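Local coordinates for protein halocarboxylic acid dehalogenase DehI (Pseudomonas putida, PDB 3BJX) that probably hydrolyses the carbon-halogen bond of alpha-haloacids, as a group I haloacid dehalogenase with an all-alpha fold, at residues Q82-L87 against N129-L134; E238-A243 against Y280-A285. All coordinates share one frame; numbering follows the deposited sequence.

Contact 1: residues Q82-L87 against N129-L134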
ATOM      1  N   GLN A  82      -5.737 -19.821  15.659  1.00 19.64           N
ATOM      2  CA  GLN A  82      -4.867 -20.739  14.937  1.00 19.77           C
ATOM      3  C   GLN A  82      -4.251 -20.073  13.699  1.00 16.99           C
ATOM      4  O   GLN A  82      -3.075 -20.282  13.401  1.00 18.59           O
ATOM      5  CB  GLN A  82      -5.641 -22.019  14.554  1.00 22.15           C
ATOM      6  CG  GLN A  82      -4.809 -23.298  14.598  1.00 25.46           C
ATOM      7  CD  GLN A  82      -4.173 -23.538  15.974  1.00 28.68           C
ATOM      8  OE1 GLN A  82      -4.764 -23.212  17.014  1.00 30.39           O
ATOM      9  NE2 GLN A  82      -2.961 -24.093  15.984  1.00 29.26           N
ATOM     10  N   ALA A  83      -5.065 -19.294  12.992  1.00 13.88           N
ATOM     11  CA  ALA A  83      -4.660 -18.473  11.855  1.00  9.28           C
ATOM     12  C   ALA A  83      -3.578 -17.466  12.240  1.00  9.74           C
ATOM     13  O   ALA A  83      -2.568 -17.339  11.539  1.00 12.93           O
ATOM     14  CB  ALA A  83      -5.860 -17.776  11.261  1.00  4.81           C
ATOM     15  N   ALA A  84      -3.756 -16.767  13.351  1.00  8.82           N
ATOM     16  CA  ALA A  84      -2.726 -15.846  13.859  1.00  8.55           C
ATOM     17  C   ALA A  84      -1.498 -16.594  14.359  1.00  9.60           C
ATOM     18  O   ALA A  84      -0.396 -16.108  14.206  1.00 11.55           O
ATOM     19  CB  ALA A  84      -3.291 -14.955  14.984  1.00  5.76           C
ATOM     20  N   ASP A  85      -1.700 -17.770  14.971  1.00 10.33           N
ATOM     21  CA  ASP A  85      -0.614 -18.653  15.371  1.00 12.61           C
ATOM     22  C   ASP A  85       0.283 -19.031  14.191  1.00 14.10           C
ATOM     23  O   ASP A  85       1.511 -18.956  14.316  1.00 12.88           O
ATOM     24  CB  ASP A  85      -1.133 -19.929  16.069  1.00 14.49           C
ATOM     25  CG  ASP A  85      -1.647 -19.681  17.501  1.00 15.90           C
ATOM     26  OD1 ASP A  85      -1.430 -18.594  18.067  1.00 16.54           O
ATOM     27  OD2 ASP A  85      -2.271 -20.595  18.071  1.00 15.96           O
ATOM     28  N   GLU A  86      -0.331 -19.438  13.065  1.00 14.75           N
ATOM     29  CA  GLU A  86       0.403 -19.822  11.842  1.00 14.88           C
ATOM     30  C   GLU A  86       1.235 -18.660  11.294  1.00 15.24           C
ATOM     31  O   GLU A  86       2.460 -18.815  11.060  1.00 14.66           O
ATOM     32  CB  GLU A  86      -0.547 -20.338  10.741  1.00 15.49           C
ATOM     33  CG  GLU A  86       0.108 -20.412   9.355  1.00 14.22           C
ATOM     34  CD  GLU A  86      -0.708 -21.139   8.291  1.00 15.35           C
ATOM     35  OE1 GLU A  86      -1.886 -21.452   8.520  1.00 14.39           O
ATOM     36  OE2 GLU A  86      -0.151 -21.388   7.183  1.00 17.11           O
ATOM     37  N   LEU A  87       0.567 -17.516  11.077  1.00 13.61           N
ATOM     38  CA  LEU A  87       1.224 -16.280  10.617  1.00 13.76           C
ATOM     39  C   LEU A  87       2.378 -15.890  11.516  1.00 14.04           C
ATOM     40  O   LEU A  87       3.437 -15.550  11.023  1.00 15.40           O
ATOM     41  CB  LEU A  87       0.247 -15.104  10.489  1.00 11.84           C
ATOM     42  CG  LEU A  87      -0.877 -15.206   9.450  1.00 12.05           C
ATOM     43  CD1 LEU A  87      -1.964 -14.198   9.733  1.00 11.39           C
ATOM     44  CD2 LEU A  87      -0.356 -15.069   7.994  1.00 11.12           C
ATOM     45  N   ASN A 129       0.124  -8.783  16.817  1.00 12.70           N
ATOM     46  CA  ASN A 129       0.511  -8.258  15.506  1.00 12.14           C
ATOM     47  C   ASN A 129      -0.108  -9.073  14.379  1.00 10.80           C
ATOM     48  O   ASN A 129      -0.802  -8.501  13.542  1.00  8.47           O
ATOM     49  CB  ASN A 129       2.049  -8.103  15.373  1.00 12.44           C
ATOM     50  CG  ASN A 129       2.546  -6.698  15.730  1.00 13.07           C
ATOM     51  OD1 ASN A 129       1.749  -5.776  15.918  1.00 15.04           O
ATOM     52  ND2 ASN A 129       3.866  -6.528  15.812  1.00 10.59           N
ATOM     53  N   PRO A 130       0.091 -10.417  14.390  1.00 10.98           N
ATOM     54  CA  PRO A 130      -0.592 -11.317  13.435  1.00 10.46           C
ATOM     55  C   PRO A 130      -2.131 -11.264  13.536  1.00 11.74           C
ATOM     56  O   PRO A 130      -2.834 -11.376  12.504  1.00 10.17           O
ATOM     57  CB  PRO A 130      -0.081 -12.718  13.819  1.00 10.24           C
ATOM     58  CG  PRO A 130       0.504 -12.584  15.203  1.00  9.79           C
ATOM     59  CD  PRO A 130       0.989 -11.158  15.301  1.00  9.22           C
ATOM     60  N   LYS A 131      -2.659 -11.078  14.746  1.00 12.41           N
ATOM     61  CA  LYS A 131      -4.139 -10.965  14.891  1.00 14.34           C
ATOM     62  C   LYS A 131      -4.663  -9.744  14.141  1.00 14.60           C
ATOM     63  O   LYS A 131      -5.630  -9.842  13.371  1.00 15.78           O
ATOM     64  CB  LYS A 131      -4.577 -10.943  16.356  1.00 13.90           C
ATOM     65  CG  LYS A 131      -4.085 -12.143  17.127  1.00 14.66           C
ATOM     66  CD  LYS A 131      -4.707 -12.264  18.480  1.00 15.49           C
ATOM     67  CE  LYS A 131      -6.020 -13.016  18.406  1.00 17.76           C
ATOM     68  NZ  LYS A 131      -6.572 -13.258  19.790  1.00 19.85           N
ATOM     69  N   TYR A 132      -3.987  -8.609  14.328  1.00 13.12           N
ATOM     70  CA  TYR A 132      -4.311  -7.396  13.596  1.00 13.26           C
ATOM     71  C   TYR A 132      -4.137  -7.511  12.095  1.00 12.92           C
ATOM     72  O   TYR A 132      -4.873  -6.897  11.349  1.00 16.20           O
ATOM     73  CB  TYR A 132      -3.501  -6.206  14.108  1.00 11.21           C
ATOM     74  CG  TYR A 132      -4.097  -5.575  15.316  1.00 10.77           C
ATOM     75  CD1 TYR A 132      -5.363  -4.983  15.260  1.00 10.88           C
ATOM     76  CD2 TYR A 132      -3.398  -5.557  16.537  1.00  9.81           C
ATOM     77  CE1 TYR A 132      -5.927  -4.397  16.403  1.00 11.40           C
ATOM     78  CE2 TYR A 132      -3.938  -4.964  17.657  1.00 10.22           C
ATOM     79  CZ  TYR A 132      -5.207  -4.398  17.594  1.00 10.47           C
ATOM     80  OH  TYR A 132      -5.724  -3.801  18.711  1.00  9.71           O
ATOM     81  N   LEU A 133      -3.147  -8.265  11.651  1.00 13.66           N
ATOM     82  CA  LEU A 133      -2.992  -8.549  10.220  1.00 14.38           C
ATOM     83  C   LEU A 133      -4.231  -9.237   9.618  1.00 14.35           C
ATOM     84  O   LEU A 133      -4.543  -9.018   8.456  1.00 16.27           O
ATOM     85  CB  LEU A 133      -1.721  -9.381   9.955  1.00 12.46           C
ATOM     86  CG  LEU A 133      -1.338  -9.745   8.518  1.00 13.07           C
ATOM     87  CD1 LEU A 133      -1.254  -8.496   7.584  1.00 12.28           C
ATOM     88  CD2 LEU A 133      -0.025 -10.570   8.478  1.00 12.73           C
ATOM     89  N   LEU A 134      -4.931 -10.048  10.406  1.00 14.83           N
ATOM     90  CA  LEU A 134      -6.161 -10.708   9.954  1.00 16.07           C
ATOM     91  C   LEU A 134      -7.321  -9.741   9.895  1.00 17.36           C
ATOM     92  O   LEU A 134      -8.024  -9.676   8.888  1.00 19.33           O
ATOM     93  CB  LEU A 134      -6.538 -11.869  10.870  1.00 15.09           C
ATOM     94  CG  LEU A 134      -5.689 -13.116  10.774  1.00 15.99           C
ATOM     95  CD1 LEU A 134      -5.878 -13.904  12.052  1.00 16.18           C
ATOM     96  CD2 LEU A 134      -5.984 -13.957   9.496  1.00 15.21           C
TER
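A84 and L87 face P130, K131 and L134 in a helix-helix crossing of the all-helical DehI fold, the short axes 8.4 Å apart at 116°. No hydrogen bond spans the segments, so the evidence for close contact is apolar. A84 sits where the backbones come nearest: its CB meets K131 CG at 3.6 Å, close to the root of that lysine, whose bent chain carries NZ away to a salt bridge with E81. The branches of L134 divide between two parts of the facing helix. Its CG stands anti to the carbonyl carbon (chi1 -73°), and from there CD1 reaches A83 CB at 4.0 Å and also lies against A84, while CG and CD2 both rest against L87 CD1, each 4.0 Å away, the L87 and L134 side chains meeting at a slant. With an alanine here, the methyl beside A83 and A84 is gone, which would probably open a gap there and leave L87 CD1 with less to rest on. L246 of helix 230-248 also touches A83, L87 and L134, adding a third helix to this buried cluster. P130 lies at a kink, its ring nitrogen making no bond to the preceding turn; its CB packs against L87 CB at 4.1 Å and approaches the carbonyl A84 O at 3.4 Å.

Contact 2: residues E238-A243 against Y280-A285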
ATOM      1  N   GLU A 238       4.638 -13.097   1.595  1.00 15.52           N
ATOM      2  CA  GLU A 238       4.095 -14.382   2.067  1.00 17.01           C
ATOM      3  C   GLU A 238       3.043 -14.257   3.180  1.00 15.88           C
ATOM      4  O   GLU A 238       2.040 -14.959   3.168  1.00 16.31           O
ATOM      5  CB  GLU A 238       5.235 -15.309   2.513  1.00 17.41           C
ATOM      6  CG  GLU A 238       4.800 -16.448   3.423  1.00 19.93           C
ATOM      7  CD  GLU A 238       5.975 -17.229   3.936  1.00 20.15           C
ATOM      8  OE1 GLU A 238       7.050 -17.081   3.328  1.00 22.40           O
ATOM      9  OE2 GLU A 238       5.830 -17.977   4.924  1.00 19.29           O
ATOM     10  N   LEU A 239       3.287 -13.366   4.136  1.00 15.20           N
ATOM     11  CA  LEU A 239       2.329 -13.064   5.183  1.00 14.11           C
ATOM     12  C   LEU A 239       1.087 -12.397   4.651  1.00 14.50           C
ATOM     13  O   LEU A 239      -0.017 -12.812   5.001  1.00 15.70           O
ATOM     14  CB  LEU A 239       2.965 -12.164   6.240  1.00 14.83           C
ATOM     15  CG  LEU A 239       3.344 -12.807   7.564  1.00 14.11           C
ATOM     16  CD1 LEU A 239       4.085 -14.091   7.334  1.00 12.18           C
ATOM     17  CD2 LEU A 239       4.176 -11.809   8.389  1.00 14.09           C
ATOM     18  N   VAL A 240       1.264 -11.365   3.820  1.00 14.04           N
ATOM     19  CA  VAL A 240       0.138 -10.670   3.168  1.00 13.95           C
ATOM     20  C   VAL A 240      -0.792 -11.662   2.447  1.00 15.50           C
ATOM     21  O   VAL A 240      -2.004 -11.656   2.661  1.00 17.22           O
ATOM     22  CB  VAL A 240       0.615  -9.532   2.164  1.00 11.58           C
ATOM     23  CG1 VAL A 240      -0.549  -8.939   1.441  1.00  9.66           C
ATOM     24  CG2 VAL A 240       1.379  -8.443   2.868  1.00  8.69           C
ATOM     25  N   THR A 241      -0.196 -12.510   1.612  1.00 17.25           N
ATOM     26  CA  THR A 241      -0.896 -13.552   0.852  1.00 17.72           C
ATOM     27  C   THR A 241      -1.566 -14.583   1.764  1.00 17.57           C
ATOM     28  O   THR A 241      -2.756 -14.837   1.642  1.00 17.83           O
ATOM     29  CB  THR A 241       0.073 -14.303  -0.056  1.00 18.23           C
ATOM     30  OG1 THR A 241       0.761 -13.382  -0.912  1.00 17.89           O
ATOM     31  CG2 THR A 241      -0.672 -15.296  -0.897  1.00 19.59           C
ATOM     32  N   ARG A 242      -0.797 -15.169   2.678  1.00 17.45           N
ATOM     33  CA  ARG A 242      -1.323 -16.168   3.604  1.00 16.72           C
ATOM     34  C   ARG A 242      -2.509 -15.660   4.431  1.00 17.20           C
ATOM     35  O   ARG A 242      -3.540 -16.327   4.499  1.00 17.03           O
ATOM     36  CB  ARG A 242      -0.211 -16.712   4.500  1.00 16.80           C
ATOM     37  CG  ARG A 242      -0.640 -17.874   5.417  1.00 17.29           C
ATOM     38  CD  ARG A 242      -1.287 -18.982   4.605  1.00 17.45           C
ATOM     39  NE  ARG A 242      -1.763 -20.062   5.454  1.00 16.72           N
ATOM     40  CZ  ARG A 242      -2.828 -20.802   5.182  1.00 16.26           C
ATOM     41  NH1 ARG A 242      -3.543 -20.562   4.084  1.00 14.61           N
ATOM     42  NH2 ARG A 242      -3.170 -21.781   6.013  1.00 15.99           N
ATOM     43  N   ALA A 243      -2.358 -14.481   5.042  1.00 17.61           N
ATOM     44  CA  ALA A 243      -3.446 -13.798   5.751  1.00 16.26           C
ATOM     45  C   ALA A 243      -4.698 -13.595   4.891  1.00 17.20           C
ATOM     46  O   ALA A 243      -5.806 -13.686   5.399  1.00 17.39           O
ATOM     47  CB  ALA A 243      -2.963 -12.468   6.310  1.00 16.27           C
ATOM     48  N   TYR A 280      -2.028  -0.858   5.255  1.00 17.48           N
ATOM     49  CA  TYR A 280      -1.860  -1.499   6.559  1.00 16.54           C
ATOM     50  C   TYR A 280      -1.705  -3.029   6.503  1.00 14.96           C
ATOM     51  O   TYR A 280      -1.094  -3.597   7.385  1.00 14.25           O
ATOM     52  CB  TYR A 280      -2.891  -1.029   7.612  1.00 16.75           C
ATOM     53  CG  TYR A 280      -2.464   0.236   8.330  1.00 16.26           C
ATOM     54  CD1 TYR A 280      -1.442   0.215   9.292  1.00 15.61           C
ATOM     55  CD2 TYR A 280      -3.066   1.460   8.034  1.00 16.09           C
ATOM     56  CE1 TYR A 280      -1.036   1.390   9.930  1.00 15.43           C
ATOM     57  CE2 TYR A 280      -2.676   2.630   8.674  1.00 15.69           C
ATOM     58  CZ  TYR A 280      -1.666   2.588   9.608  1.00 16.50           C
ATOM     59  OH  TYR A 280      -1.308   3.763  10.234  1.00 17.60           O
ATOM     60  N   GLN A 281      -2.215  -3.689   5.461  1.00 14.11           N
ATOM     61  CA  GLN A 281      -1.847  -5.104   5.215  1.00 11.88           C
ATOM     62  C   GLN A 281      -0.325  -5.284   5.202  1.00 12.43           C
ATOM     63  O   GLN A 281       0.208  -6.158   5.883  1.00 13.01           O
ATOM     64  CB  GLN A 281      -2.435  -5.621   3.902  1.00  9.91           C
ATOM     65  CG  GLN A 281      -3.945  -5.578   3.805  1.00  7.97           C
ATOM     66  CD  GLN A 281      -4.455  -6.160   2.517  1.00  7.80           C
ATOM     67  OE1 GLN A 281      -4.795  -5.438   1.570  1.00 10.05           O
ATOM     68  NE2 GLN A 281      -4.525  -7.462   2.463  1.00  6.22           N
ATOM     69  N   ARG A 282       0.364  -4.429   4.444  1.00 12.80           N
ATOM     70  CA  ARG A 282       1.816  -4.526   4.266  1.00 13.24           C
ATOM     71  C   ARG A 282       2.566  -4.013   5.485  1.00 13.37           C
ATOM     72  O   ARG A 282       3.626  -4.540   5.828  1.00 14.58           O
ATOM     73  CB  ARG A 282       2.270  -3.748   3.020  1.00 12.20           C
ATOM     74  CG  ARG A 282       2.016  -4.423   1.706  1.00 10.67           C
ATOM     75  CD  ARG A 282       0.576  -4.295   1.243  1.00 11.02           C
ATOM     76  NE  ARG A 282       0.378  -5.000  -0.017  1.00  9.69           N
ATOM     77  CZ  ARG A 282      -0.804  -5.300  -0.533  1.00  9.44           C
ATOM     78  NH1 ARG A 282      -1.922  -4.901   0.071  1.00  8.37           N
ATOM     79  NH2 ARG A 282      -0.865  -5.965  -1.684  1.00  8.71           N
ATOM     80  N   PHE A 283       2.008  -2.994   6.133  1.00 13.62           N
ATOM     81  CA  PHE A 283       2.627  -2.361   7.290  1.00 13.15           C
ATOM     82  C   PHE A 283       2.701  -3.342   8.442  1.00 12.86           C
ATOM     83  O   PHE A 283       3.791  -3.555   9.017  1.00 10.54           O
ATOM     84  CB  PHE A 283       1.876  -1.074   7.670  1.00 12.85           C
ATOM     85  CG  PHE A 283       2.442  -0.352   8.884  1.00 12.55           C
ATOM     86  CD1 PHE A 283       3.252   0.763   8.728  1.00 12.42           C
ATOM     87  CD2 PHE A 283       2.152  -0.782  10.175  1.00 13.45           C
ATOM     88  CE1 PHE A 283       3.773   1.437   9.820  1.00 11.64           C
ATOM     89  CE2 PHE A 283       2.667  -0.114  11.289  1.00 12.58           C
ATOM     90  CZ  PHE A 283       3.482   0.993  11.103  1.00 12.14           C
ATOM     91  N   ILE A 284       1.545  -3.945   8.761  1.00 14.45           N
ATOM     92  CA  ILE A 284       1.431  -4.950   9.825  1.00 12.95           C
ATOM     93  C   ILE A 284       2.289  -6.167   9.516  1.00 13.38           C
ATOM     94  O   ILE A 284       3.038  -6.627  10.385  1.00 14.42           O
ATOM     95  CB  ILE A 284      -0.004  -5.464  10.040  1.00 13.81           C
ATOM     96  CG1 ILE A 284      -1.027  -4.325  10.104  1.00 14.10           C
ATOM     97  CG2 ILE A 284      -0.050  -6.378  11.300  1.00 13.96           C
ATOM     98  CD1 ILE A 284      -1.098  -3.610  11.384  1.00 15.22           C
ATOM     99  N   ALA A 285       2.164  -6.720   8.308  1.00 13.31           N
ATOM    100  CA  ALA A 285       3.091  -7.790   7.871  1.00 13.24           C
ATOM    101  C   ALA A 285       4.547  -7.402   8.165  1.00 14.60           C
ATOM    102  O   ALA A 285       5.263  -8.164   8.823  1.00 18.35           O
ATOM    103  CB  ALA A 285       2.908  -8.156   6.407  1.00  8.98           C
TER
HETATM  104  O   HOH W   1      -2.855  -9.583   3.925  1.00 11.88           O
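V240 and A285 meet directly, V240 CG2 lying 3.9 Å from A285 CB, and L239 adds a second contact through its own CB, 4.0 Å from the same A285 methyl. The small A285 side chain thus touches two consecutive residues of the other helix. L239 CD2 extends past it to the backbone, 3.8 Å from A285 O. The two methyls of V240 do different work: with CG1 anti to the backbone N (chi1 175°), CG2 is directed at A285 and CG1 at R282. V240 CG1 sits over the centre of one face of the R282 guanidinium, 4.1 Å from CZ, and the two side chains cross at about a right angle. R282 starts out pointing away from helix 230-248, but a bend at chi2 (79°) brings its end back over the valine; its guanidinium also makes a cation-pi contact with F278, and F278 of the second subunit packs on R282, placing this edge near the dimer interface.

The polar link is indirect. A water donates to V240 O at 2.6 Å and accepts from Q281 NE2 at 3.1 Å, bridging the helices where no direct hydrogen bond forms. In the next shell, S140 of helix 112-143 bonds Q281 OE1, so both ends of the amide have partners, which probably fixes its rotation. With axes 9.2 Å apart at 119°, small and branched side chains at the centre and water at one side, this is a steep helix-helix crossing within the all-alpha DehI fold.

Overall arrangement
Contact 1 comes first along the chain: 41 mostly helical residues lie between segments 82-87 and 129-134, and helix 112-143 then packs against helix 78-90. Contact 2 opens only after that loop has closed, and 36 residues, half of them helical, lie between 238-243 and 280-285. The two closures are therefore in series, neither nested nor interleaved. In space they join, with centres about 10 Å apart. E86 OE2 and R242 NE form a salt bridge of 2.7 Å, and L87 CD2 packs on A243 N at 3.6 Å, tying helix 78-90 to helix 230-248. L133 and I284 likewise bring helices 112-143 and 267-299 together, so that segments of four helices meet in one buried region.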